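Side-chain contacts in DegV family protein (Streptococcus agalactiae, PDB 3LUP), which binds a long-chain fatty acid, elaidic acid in this crystal, and may take part in lipid transport or fatty acid metabolism: residues Ala7-Thr12 and Cys77-Glu82; Val202-Val207 and Leu214-Glu219; Gln245-Leu250 and Gly254-Leu259; Phe105-His110 and Ile115-Thr120. All coordinates share one frame; numbering follows the deposited sequence.

Contact 1: Ala7-Thr12 and Cys77-Glu82; sequences ALITDT and CQLEKE
Leu79 meets Ala7 and Ile9 through apolar groups alone. Its two methyls share the work. CD2 lies 3.8 Å from CB of Ala7, and CD1 lies 3.7 Å from CD1 of Ile9. Leu79 CD1 also stays near the alanine, at 4.0 Å from Ala7 CB. The leucine fork therefore rests on the strand with one branch over Ala7 and the other leaning toward Ile9. Ile9 and Leu79 reach for each other tip to tip. In Ile9 the longer branch, CG1, stands opposite the carbonyl carbon. This first torsion (chi1 -59°) and the turn at chi2 (86°) together bring CD1 to the leucine methyl. All three residues are buried, but the contact is small, with 97 Å² of surface lost in total.

Polar bonds do not join the two segments. Within 77-82 a weak bond runs from Gln78 NE2 to Glu82 OE2 at 3.4 Å. The backbone of Ala7 bonds to His86 and Leu88 on one edge of the strand, and that of Leu8 to Asp25 and Tyr27 on the other. The strand is thus held on both edges.

Leu8 points away from Leu79 and packs on Val131, Ala134 and Leu135 of helix 124-138. Leu79 also touches Tyr27 of the adjoining strand. Strand 6-11 is an inner strand of a four-stranded parallel sheet. One helix, 69-81, packs on one face of this strand and another, 124-138, on the other. Such helix-sheet-helix layering marks a three-layer alpha/beta sandwich.

Contact 2: Val202-Val207 and Leu214-Glu219; sequences VVYEKV and LKRLAE
A salt bridge between Glu205 and Arg216 links an edge strand to the helix that follows it in the chain. The strand is 201-205, an outermost strand of the six-stranded mixed sheet, and the helix is 210-224. The carboxylate of Glu205 comes to the NE side of the guanidinium. Arg216 NE lies 3.0 Å from Glu205 OE2, which it meets on the syn side. That oxygen sits almost in the guanidinium plane, while the two flat groups are turned 46° from each other. Arg216 NE also makes a weak bond of 3.0 Å to Glu205 OE1. A second weak bond joins Arg216 NH2 to the same OE1 at 3.4 Å. The pairing is therefore tilted.

Shape brings the two groups together. Glu205 is extended beyond CG. Arg216 bends at CB-CG (chi2 76°), and the two side chains cross at about a right angle. On its other side, Arg216 NH1 makes a weak bond of 3.2 Å to Glu219 OE1, one turn further along the helix. The arginine thus stands between two carboxylates, whose mutual repulsion it would probably offset.

Apolar contact is slight: Val207 CG2 lies 4.2 Å from Arg216 CG. Separately, the charged Arg216 NH2 approaches the edge of the Tyr204 ring, at 4.4 Å from CE2. That ring also makes edge-to-face contacts with His194 and Phe161.

Tyr204 and Glu205 both face Val192 on the neighbouring strand. This is a classic beta bulge, and it carries one end of a three-residue salt-bridge network.

Contact 3: Gln245-Leu250 and Gly254-Leu259; sequences QLYNLL and GLKDDL
Leu250 and Leu255 meet at the C-terminal end of helix 240-252, which closes in a Schellman motif. Gly254 is the first residue to leave the helix, and its phi is positive, 98°. Leu255 N bonds back to Leu250 O at 2.9 Å.

The side chain of Leu250 can be followed outward. CB touches Leu259 CD2 at 3.6 Å. CG stands opposite the carbonyl carbon (chi1 -71°), and the two methyls then part. CD1 goes to Leu259 CD1, 3.7 Å away. CD2 goes to Leu255 CD1 at 3.8 Å, and this is the apolar contact that commonly accompanies a Schellman motif. One leucine of the helix thus reaches both ends of the connection, the residue just past the glycine and the first residue of the next strand. Leu250 and Leu259 cross at about a right angle. Val221 of helix 210-224 also touches both Leu250 and Leu255.

Leu259 has a second neighbour on the helix. Its CD2 lies 3.8 Å from Tyr247 CD1, so this methyl sits between the ring and Leu250 CB. Leu259 also packs on Ile232 and Ile234.

Strand 230-236, helix 240-252 and strand 259-263 form a beta-alpha-beta crossover, since the two strands are parallel neighbours in the mixed sheet. Residues 254-258 lead from the helix back to the second strand. Here the hydroxyl end of Tyr247 meets the lysine chain obliquely, with Tyr247 OH 3.6 Å from Lys256 CG.

Contact 4: Phe105-His110 and Ile115-Thr120; sequences FLIEEH and IAFPDT
Ile115 begins the second segment and touches both Ile107 and His110. Its two branches part. CG2 meets Ile107 CG1 at 4.0 Å. The longer branch ends in CD1, which lies 3.9 Å from His110 CB and 3.8 Å from the backbone His110 O. CG1 stands opposite the carbonyl carbon (chi1 -56°), and an extended chi2 (162°) then carries CD1 to the histidine. The two isoleucines slide past each other in opposite directions. The His110 ring has its polar partner elsewhere, for NE2 is hydrogen-bonded to Asp73 of helix 69-81.

Ala116 comes next and points away from the helix 106-109. It packs on Phe144 and Val148 of helix 144-155.

Phe117 turns back toward the first segment. Its CD2 is 3.9 Å from Ile107 CD1 and equally far from Ile107 CG1, so the end of the isoleucine meets the ring obliquely at this atom. Here too the two side chains run past each other in opposite directions. Within its own segment the ring has Ile115 CG2 above one face, 3.6 Å from the plane and displaced toward the rim. That methyl therefore touches both Ile107 and the phenylalanine. The carbonyl oxygen of Phe117 accepts a bond from Trp100 NE1.

Ile115 and Phe117 thus turn to one side of the chain and Ala116 to the other. Strand 114-116 is an outermost strand of the parallel sheet, with helix 106-109 on one side of it and helix 144-155 on the other.

The four contacts form two pairs on opposite sides of the chain's centre. Contacts 1 and 4 have centres 12 Å apart and touch through Cys77 and His110. Both reach the parallel sheet, contact 1 at an inner strand and contact 4 at an outermost one. Contacts 2 and 3 have centres 16 Å apart. They join where helices 210-224 and 240-252 pack together, beside the mixed sheet. Across the molecule the centres lie 35 to 38 Å apart. Along the chain the order is 1, 4, 2, 3, so the parallel-sheet part comes first in the sequence. The side chains of Tyr204 and Leu259 each lie about 12 Å from the bound elaidic acid, so contacts 2 and 3 stand back from it.

Contact 1: Ala7-Thr12 and Cys77-Glu82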
# COMPACT_ATOMS: atom_id res chain seq x y z
N ALA A 7 18.98 -4.22 6.49
CA ALA A 7 17.69 -4.71 6.95
C ALA A 7 16.59 -3.99 6.20
O ALA A 7 16.72 -2.81 5.83
CB ALA A 7 17.55 -4.50 8.41
N LEU A 8 15.49 -4.71 5.98
CA LEU A 8 14.32 -4.09 5.41
C LEU A 8 13.12 -4.07 6.34
O LEU A 8 12.67 -5.12 6.82
CB LEU A 8 13.96 -4.68 4.04
CG LEU A 8 14.51 -3.73 2.99
CD1 LEU A 8 15.83 -4.24 2.45
CD2 LEU A 8 13.52 -3.44 1.89
N ILE A 9 12.63 -2.87 6.61
CA ILE A 9 11.45 -2.73 7.45
C ILE A 9 10.25 -2.16 6.69
O ILE A 9 10.37 -1.20 5.89
CB ILE A 9 11.71 -1.93 8.76
CG1 ILE A 9 12.80 -2.60 9.60
CG2 ILE A 9 10.49 -1.90 9.64
CD1 ILE A 9 14.20 -2.20 9.23
N THR A 10 9.11 -2.79 6.94
CA THR A 10 7.85 -2.40 6.34
C THR A 10 6.73 -2.65 7.33
O THR A 10 6.99 -3.03 8.46
CB THR A 10 7.61 -3.16 5.02
OG1 THR A 10 6.40 -2.67 4.42
CG2 THR A 10 7.50 -4.66 5.26
N ASP A 11 5.50 -2.43 6.91
CA ASP A 11 4.36 -2.67 7.78
C ASP A 11 3.42 -3.63 7.07
O ASP A 11 3.62 -3.95 5.91
CB ASP A 11 3.67 -1.36 8.17
CG ASP A 11 3.36 -0.48 6.96
OD1 ASP A 11 2.62 -0.95 6.05
OD2 ASP A 11 3.86 0.68 6.94
N THR A 12 2.40 -4.10 7.78
CA THR A 12 1.51 -5.12 7.25
C THR A 12 0.56 -4.62 6.15
O THR A 12 -0.16 -5.42 5.56
CB THR A 12 0.70 -5.79 8.36
OG1 THR A 12 -0.12 -4.80 8.99
CG2 THR A 12 1.61 -6.42 9.39
N CYS A 77 17.20 -0.92 17.45
CA CYS A 77 18.23 -1.25 18.42
C CYS A 77 18.65 -2.72 18.28
O CYS A 77 19.85 -3.02 18.22
CB CYS A 77 17.73 -0.95 19.84
SG CYS A 77 18.84 -1.45 21.15
N GLN A 78 17.67 -3.61 18.20
CA GLN A 78 17.89 -5.05 17.97
C GLN A 78 18.70 -5.36 16.70
O GLN A 78 19.59 -6.21 16.70
CB GLN A 78 16.54 -5.80 17.96
CG GLN A 78 16.64 -7.31 18.18
CD GLN A 78 17.46 -7.70 19.43
OE1 GLN A 78 17.38 -7.04 20.47
NE2 GLN A 78 18.24 -8.78 19.33
N LEU A 79 18.40 -4.64 15.62
CA LEU A 79 19.12 -4.82 14.36
C LEU A 79 20.59 -4.40 14.49
O LEU A 79 21.49 -5.09 14.01
CB LEU A 79 18.42 -4.05 13.22
CG LEU A 79 17.03 -4.57 12.83
CD1 LEU A 79 16.22 -3.53 12.09
CD2 LEU A 79 17.13 -5.82 12.00
N GLU A 80 20.82 -3.27 15.17
CA GLU A 80 22.16 -2.77 15.45
C GLU A 80 23.03 -3.81 16.15
O GLU A 80 24.18 -4.00 15.78
CB GLU A 80 22.08 -1.49 16.28
CG GLU A 80 23.41 -0.82 16.64
CD GLU A 80 23.19 0.50 17.40
OE1 GLU A 80 22.33 1.33 16.98
OE2 GLU A 80 23.88 0.72 18.43
N LYS A 81 22.47 -4.47 17.17
CA LYS A 81 23.21 -5.51 17.88
C LYS A 81 23.17 -6.89 17.20
O LYS A 81 23.96 -7.77 17.51
CB LYS A 81 22.86 -5.58 19.37
CG LYS A 81 21.39 -5.63 19.71
CD LYS A 81 21.17 -5.16 21.15
CE LYS A 81 19.92 -5.79 21.75
NZ LYS A 81 19.42 -5.09 22.97
N GLU A 82 22.27 -7.05 16.25
CA GLU A 82 22.26 -8.26 15.45
C GLU A 82 23.32 -8.15 14.32
O GLU A 82 23.50 -9.09 13.53
CB GLU A 82 20.85 -8.53 14.91
CG GLU A 82 20.34 -9.91 15.29
CD GLU A 82 18.83 -10.00 15.44
OE1 GLU A 82 18.08 -9.54 14.54
OE2 GLU A 82 18.38 -10.57 16.48

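Contact 2: Val202-Val207 and Leu214-Glu219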
# COMPACT_ATOMS: atom_id res chain seq x y z
N VAL A 202 -6.87 11.34 -4.10
CA VAL A 202 -7.69 12.40 -4.68
C VAL A 202 -8.54 11.78 -5.79
O VAL A 202 -8.29 10.64 -6.21
CB VAL A 202 -6.85 13.63 -5.23
CG1 VAL A 202 -5.90 14.14 -4.19
CG2 VAL A 202 -6.09 13.28 -6.50
N VAL A 203 -9.54 12.52 -6.27
CA VAL A 203 -10.35 12.04 -7.37
C VAL A 203 -9.60 12.29 -8.66
O VAL A 203 -9.25 13.41 -9.00
CB VAL A 203 -11.75 12.72 -7.42
CG1 VAL A 203 -12.61 12.09 -8.51
CG2 VAL A 203 -12.44 12.61 -6.06
N TYR A 204 -9.33 11.21 -9.39
CA TYR A 204 -8.75 11.33 -10.71
C TYR A 204 -9.82 11.80 -11.70
O TYR A 204 -9.64 12.81 -12.37
CB TYR A 204 -8.12 10.01 -11.13
CG TYR A 204 -7.43 10.06 -12.47
CD1 TYR A 204 -6.21 10.73 -12.63
CD2 TYR A 204 -7.99 9.42 -13.58
CE1 TYR A 204 -5.57 10.77 -13.86
CE2 TYR A 204 -7.36 9.45 -14.82
CZ TYR A 204 -6.15 10.13 -14.95
OH TYR A 204 -5.54 10.16 -16.18
N GLU A 205 -10.94 11.07 -11.77
CA GLU A 205 -11.94 11.31 -12.80
C GLU A 205 -13.37 10.98 -12.30
O GLU A 205 -13.57 9.97 -11.62
CB GLU A 205 -11.59 10.45 -14.03
CG GLU A 205 -12.18 10.90 -15.35
CD GLU A 205 -11.62 10.11 -16.55
OE1 GLU A 205 -10.38 9.92 -16.62
OE2 GLU A 205 -12.42 9.69 -17.43
N LYS A 206 -14.34 11.85 -12.62
CA LYS A 206 -15.75 11.53 -12.42
C LYS A 206 -16.18 10.58 -13.53
O LYS A 206 -16.15 10.94 -14.71
CB LYS A 206 -16.63 12.79 -12.44
CG LYS A 206 -16.63 13.65 -11.16
CD LYS A 206 -17.53 14.89 -11.28
CE LYS A 206 -18.83 14.75 -10.49
NZ LYS A 206 -19.94 15.67 -10.94
N VAL A 207 -16.53 9.36 -13.17
CA VAL A 207 -17.06 8.39 -14.14
C VAL A 207 -18.45 8.02 -13.66
O VAL A 207 -18.66 7.80 -12.47
CB VAL A 207 -16.16 7.14 -14.28
CG1 VAL A 207 -16.76 6.15 -15.27
CG2 VAL A 207 -14.76 7.54 -14.75
N LEU A 214 -14.70 0.59 -14.67
CA LEU A 214 -13.75 -0.49 -14.81
C LEU A 214 -13.02 -0.40 -16.14
O LEU A 214 -11.81 -0.62 -16.19
CB LEU A 214 -14.42 -1.86 -14.67
CG LEU A 214 -15.06 -2.17 -13.32
CD1 LEU A 214 -15.83 -3.47 -13.35
CD2 LEU A 214 -14.02 -2.18 -12.22
N LYS A 215 -13.77 -0.08 -17.20
CA LYS A 215 -13.21 0.08 -18.53
C LYS A 215 -12.19 1.21 -18.53
O LYS A 215 -11.07 1.06 -19.05
CB LYS A 215 -14.31 0.38 -19.56
CG LYS A 215 -15.23 -0.80 -19.89
CD LYS A 215 -15.81 -0.70 -21.31
CE LYS A 215 -17.01 0.25 -21.36
NZ LYS A 215 -17.11 0.92 -22.70
N ARG A 216 -12.57 2.32 -17.90
CA ARG A 216 -11.66 3.44 -17.69
C ARG A 216 -10.38 3.06 -16.92
O ARG A 216 -9.30 3.53 -17.26
CB ARG A 216 -12.40 4.60 -17.03
CG ARG A 216 -11.67 5.92 -17.08
CD ARG A 216 -11.71 6.62 -18.47
NE ARG A 216 -10.63 7.61 -18.52
CZ ARG A 216 -9.41 7.37 -19.00
NH1 ARG A 216 -9.10 6.19 -19.52
NH2 ARG A 216 -8.48 8.33 -18.97
N LEU A 217 -10.47 2.21 -15.90
CA LEU A 217 -9.28 1.70 -15.21
C LEU A 217 -8.31 0.97 -16.16
O LEU A 217 -7.10 1.24 -16.15
CB LEU A 217 -9.67 0.77 -14.06
CG LEU A 217 -10.19 1.35 -12.74
CD1 LEU A 217 -10.60 0.20 -11.85
CD2 LEU A 217 -9.16 2.25 -12.03
N ALA A 218 -8.84 0.05 -16.96
CA ALA A 218 -8.04 -0.66 -17.97
C ALA A 218 -7.36 0.29 -18.94
O ALA A 218 -6.19 0.11 -19.25
CB ALA A 218 -8.87 -1.65 -18.72
N GLU A 219 -8.07 1.33 -19.39
CA GLU A 219 -7.45 2.32 -20.27
C GLU A 219 -6.32 3.07 -19.58
O GLU A 219 -5.28 3.36 -20.21
CB GLU A 219 -8.49 3.28 -20.82
CG GLU A 219 -9.36 2.68 -21.91
CD GLU A 219 -10.67 3.43 -22.11
OE1 GLU A 219 -10.76 4.61 -21.70
OE2 GLU A 219 -11.63 2.83 -22.67

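Contact 3: Gln245-Leu250 and Gly254-Leu259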
# COMPACT_ATOMS: atom_id res chain seq x y z
N GLN A 245 -13.16 -9.06 -14.03
CA GLN A 245 -13.57 -8.16 -15.09
C GLN A 245 -12.40 -7.30 -15.56
O GLN A 245 -12.04 -7.33 -16.73
CB GLN A 245 -14.73 -7.28 -14.61
CG GLN A 245 -15.03 -6.07 -15.48
CD GLN A 245 -15.55 -6.43 -16.86
OE1 GLN A 245 -15.89 -7.57 -17.14
NE2 GLN A 245 -15.64 -5.43 -17.72
N LEU A 246 -11.80 -6.56 -14.63
CA LEU A 246 -10.68 -5.70 -14.95
C LEU A 246 -9.52 -6.52 -15.52
O LEU A 246 -8.84 -6.07 -16.44
CB LEU A 246 -10.22 -4.90 -13.73
CG LEU A 246 -9.05 -3.93 -13.89
CD1 LEU A 246 -9.13 -2.97 -15.12
CD2 LEU A 246 -8.87 -3.16 -12.57
N TYR A 247 -9.32 -7.72 -14.97
CA TYR A 247 -8.30 -8.64 -15.46
C TYR A 247 -8.50 -8.95 -16.93
O TYR A 247 -7.54 -8.93 -17.71
CB TYR A 247 -8.33 -9.94 -14.66
CG TYR A 247 -7.26 -10.94 -15.04
CD1 TYR A 247 -6.01 -10.93 -14.41
CD2 TYR A 247 -7.50 -11.91 -16.02
CE1 TYR A 247 -5.03 -11.85 -14.75
CE2 TYR A 247 -6.53 -12.83 -16.36
CZ TYR A 247 -5.30 -12.80 -15.72
OH TYR A 247 -4.34 -13.71 -16.07
N ASN A 248 -9.75 -9.25 -17.29
CA ASN A 248 -10.11 -9.54 -18.67
C ASN A 248 -9.94 -8.33 -19.57
O ASN A 248 -9.38 -8.46 -20.65
CB ASN A 248 -11.53 -10.10 -18.77
CG ASN A 248 -11.67 -11.44 -18.07
OD1 ASN A 248 -10.72 -12.23 -18.01
ND2 ASN A 248 -12.86 -11.71 -17.54
N LEU A 249 -10.38 -7.16 -19.12
CA LEU A 249 -10.15 -5.92 -19.85
C LEU A 249 -8.67 -5.70 -20.14
O LEU A 249 -8.31 -5.23 -21.21
CB LEU A 249 -10.71 -4.72 -19.08
CG LEU A 249 -12.22 -4.60 -18.93
CD1 LEU A 249 -12.59 -3.58 -17.83
CD2 LEU A 249 -12.91 -4.27 -20.27
N LEU A 250 -7.81 -6.05 -19.17
CA LEU A 250 -6.37 -5.93 -19.32
C LEU A 250 -5.76 -7.10 -20.09
O LEU A 250 -4.73 -6.95 -20.75
CB LEU A 250 -5.71 -5.80 -17.95
CG LEU A 250 -5.96 -4.46 -17.27
CD1 LEU A 250 -5.24 -4.43 -15.95
CD2 LEU A 250 -5.49 -3.31 -18.15
N GLY A 254 -3.70 -6.76 -23.97
CA GLY A 254 -2.35 -7.29 -24.15
C GLY A 254 -1.45 -7.32 -22.92
O GLY A 254 -0.26 -7.60 -23.05
N LEU A 255 -2.00 -7.06 -21.73
CA LEU A 255 -1.21 -6.85 -20.51
C LEU A 255 -1.26 -7.98 -19.48
O LEU A 255 -0.85 -7.79 -18.34
CB LEU A 255 -1.57 -5.51 -19.84
CG LEU A 255 -1.43 -4.23 -20.68
CD1 LEU A 255 -2.23 -3.11 -20.08
CD2 LEU A 255 0.03 -3.81 -20.83
N LYS A 256 -1.74 -9.15 -19.91
CA LYS A 256 -1.90 -10.34 -19.07
C LYS A 256 -0.62 -10.79 -18.35
O LYS A 256 -0.68 -11.40 -17.28
CB LYS A 256 -2.41 -11.49 -19.97
CG LYS A 256 -2.86 -12.77 -19.26
CD LYS A 256 -2.63 -14.00 -20.14
CE LYS A 256 -3.78 -14.25 -21.13
NZ LYS A 256 -3.52 -15.40 -22.03
N ASP A 257 0.54 -10.49 -18.93
CA ASP A 257 1.78 -11.18 -18.54
C ASP A 257 2.32 -10.86 -17.16
O ASP A 257 2.74 -11.77 -16.45
CB ASP A 257 2.84 -11.02 -19.62
CG ASP A 257 2.54 -11.86 -20.85
OD1 ASP A 257 2.29 -13.08 -20.68
OD2 ASP A 257 2.53 -11.30 -21.97
N ASP A 258 2.33 -9.59 -16.79
CA ASP A 258 2.72 -9.18 -15.44
C ASP A 258 1.48 -8.71 -14.67
O ASP A 258 1.45 -7.60 -14.13
CB ASP A 258 3.79 -8.08 -15.50
CG ASP A 258 5.01 -8.49 -16.32
OD1 ASP A 258 5.78 -9.37 -15.87
OD2 ASP A 258 5.21 -7.91 -17.40
N LEU A 259 0.48 -9.58 -14.63
CA LEU A 259 -0.82 -9.24 -14.05
C LEU A 259 -1.22 -10.29 -13.01
O LEU A 259 -1.30 -11.49 -13.32
CB LEU A 259 -1.85 -9.15 -15.16
CG LEU A 259 -3.17 -8.42 -14.98
CD1 LEU A 259 -2.96 -6.99 -14.55
CD2 LEU A 259 -3.90 -8.46 -16.30

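Contact 4: Phe105-His110 and Ile115-Thr120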
# COMPACT_ATOMS: atom_id res chain seq x y z
N PHE A 105 12.34 11.32 13.34
CA PHE A 105 13.30 11.69 14.38
C PHE A 105 14.17 10.49 14.74
O PHE A 105 15.30 10.65 15.17
CB PHE A 105 12.60 12.28 15.61
CG PHE A 105 11.97 11.25 16.51
CD1 PHE A 105 10.80 10.58 16.13
CD2 PHE A 105 12.55 10.95 17.75
CE1 PHE A 105 10.22 9.62 16.97
CE2 PHE A 105 11.97 10.00 18.60
CZ PHE A 105 10.81 9.34 18.21
N LEU A 106 13.64 9.29 14.54
CA LEU A 106 14.34 8.06 14.90
C LEU A 106 15.68 7.86 14.18
O LEU A 106 16.57 7.19 14.71
CB LEU A 106 13.43 6.83 14.75
CG LEU A 106 12.36 6.60 15.83
CD1 LEU A 106 11.70 5.24 15.65
CD2 LEU A 106 12.93 6.71 17.24
N ILE A 107 15.83 8.44 13.00
CA ILE A 107 17.11 8.39 12.28
C ILE A 107 18.26 9.02 13.08
O ILE A 107 19.37 8.47 13.10
CB ILE A 107 17.00 9.01 10.86
CG1 ILE A 107 15.96 8.23 10.03
CG2 ILE A 107 18.39 9.08 10.17
CD1 ILE A 107 15.36 9.01 8.86
N GLU A 108 17.99 10.13 13.75
CA GLU A 108 18.97 10.78 14.63
C GLU A 108 19.24 10.03 15.95
O GLU A 108 20.29 10.23 16.56
CB GLU A 108 18.55 12.22 14.93
CG GLU A 108 19.10 13.24 13.94
CD GLU A 108 18.98 12.77 12.49
OE1 GLU A 108 17.84 12.70 11.97
OE2 GLU A 108 20.04 12.47 11.89
N GLU A 109 18.28 9.19 16.36
CA GLU A 109 18.35 8.45 17.63
C GLU A 109 19.14 7.13 17.53
O GLU A 109 19.44 6.52 18.56
CB GLU A 109 16.95 8.15 18.18
CG GLU A 109 16.00 9.34 18.26
CD GLU A 109 16.29 10.28 19.41
OE1 GLU A 109 16.97 9.86 20.38
OE2 GLU A 109 15.83 11.45 19.36
N HIS A 110 19.44 6.70 16.30
CA HIS A 110 20.25 5.51 16.05
C HIS A 110 21.42 5.82 15.13
O HIS A 110 21.45 5.39 13.97
CB HIS A 110 19.39 4.39 15.48
CG HIS A 110 18.33 3.92 16.42
ND1 HIS A 110 18.50 2.82 17.23
CD2 HIS A 110 17.11 4.42 16.70
CE1 HIS A 110 17.42 2.65 17.97
NE2 HIS A 110 16.56 3.61 17.67
N ILE A 115 20.39 4.80 7.83
CA ILE A 115 18.95 4.56 7.77
C ILE A 115 18.27 5.48 6.79
O ILE A 115 18.47 6.70 6.83
CB ILE A 115 18.30 4.77 9.16
CG1 ILE A 115 18.98 3.91 10.21
CG2 ILE A 115 16.81 4.47 9.11
CD1 ILE A 115 18.70 4.35 11.64
N ALA A 116 17.45 4.92 5.91
CA ALA A 116 16.64 5.74 5.02
C ALA A 116 15.18 5.30 5.08
O ALA A 116 14.87 4.12 4.88
CB ALA A 116 17.16 5.70 3.60
N PHE A 117 14.31 6.26 5.39
CA PHE A 117 12.87 6.06 5.40
C PHE A 117 12.21 6.92 4.31
O PHE A 117 11.47 7.85 4.64
CB PHE A 117 12.25 6.43 6.75
CG PHE A 117 12.66 5.55 7.91
CD1 PHE A 117 12.90 4.19 7.74
CD2 PHE A 117 12.76 6.09 9.20
CE1 PHE A 117 13.27 3.39 8.83
CE2 PHE A 117 13.13 5.30 10.29
CZ PHE A 117 13.38 3.96 10.11
N PRO A 118 12.45 6.61 3.02
CA PRO A 118 11.82 7.44 1.97
C PRO A 118 10.29 7.28 1.95
O PRO A 118 9.76 6.20 2.30
CB PRO A 118 12.42 6.90 0.67
CG PRO A 118 12.76 5.45 1.00
CD PRO A 118 13.13 5.42 2.46
N ASP A 119 9.59 8.34 1.59
CA ASP A 119 8.14 8.28 1.55
C ASP A 119 7.74 7.45 0.33
O ASP A 119 8.03 7.82 -0.81
CB ASP A 119 7.53 9.68 1.51
CG ASP A 119 6.00 9.67 1.40
OD1 ASP A 119 5.35 8.63 1.69
OD2 ASP A 119 5.45 10.74 1.04
N THR A 120 7.07 6.34 0.59
CA THR A 120 6.72 5.43 -0.49
C THR A 120 5.56 5.95 -1.30
O THR A 120 5.43 5.59 -2.45
CB THR A 120 6.39 4.02 0.01
OG1 THR A 120 5.18 4.06 0.79
CG2 THR A 120 7.54 3.46 0.83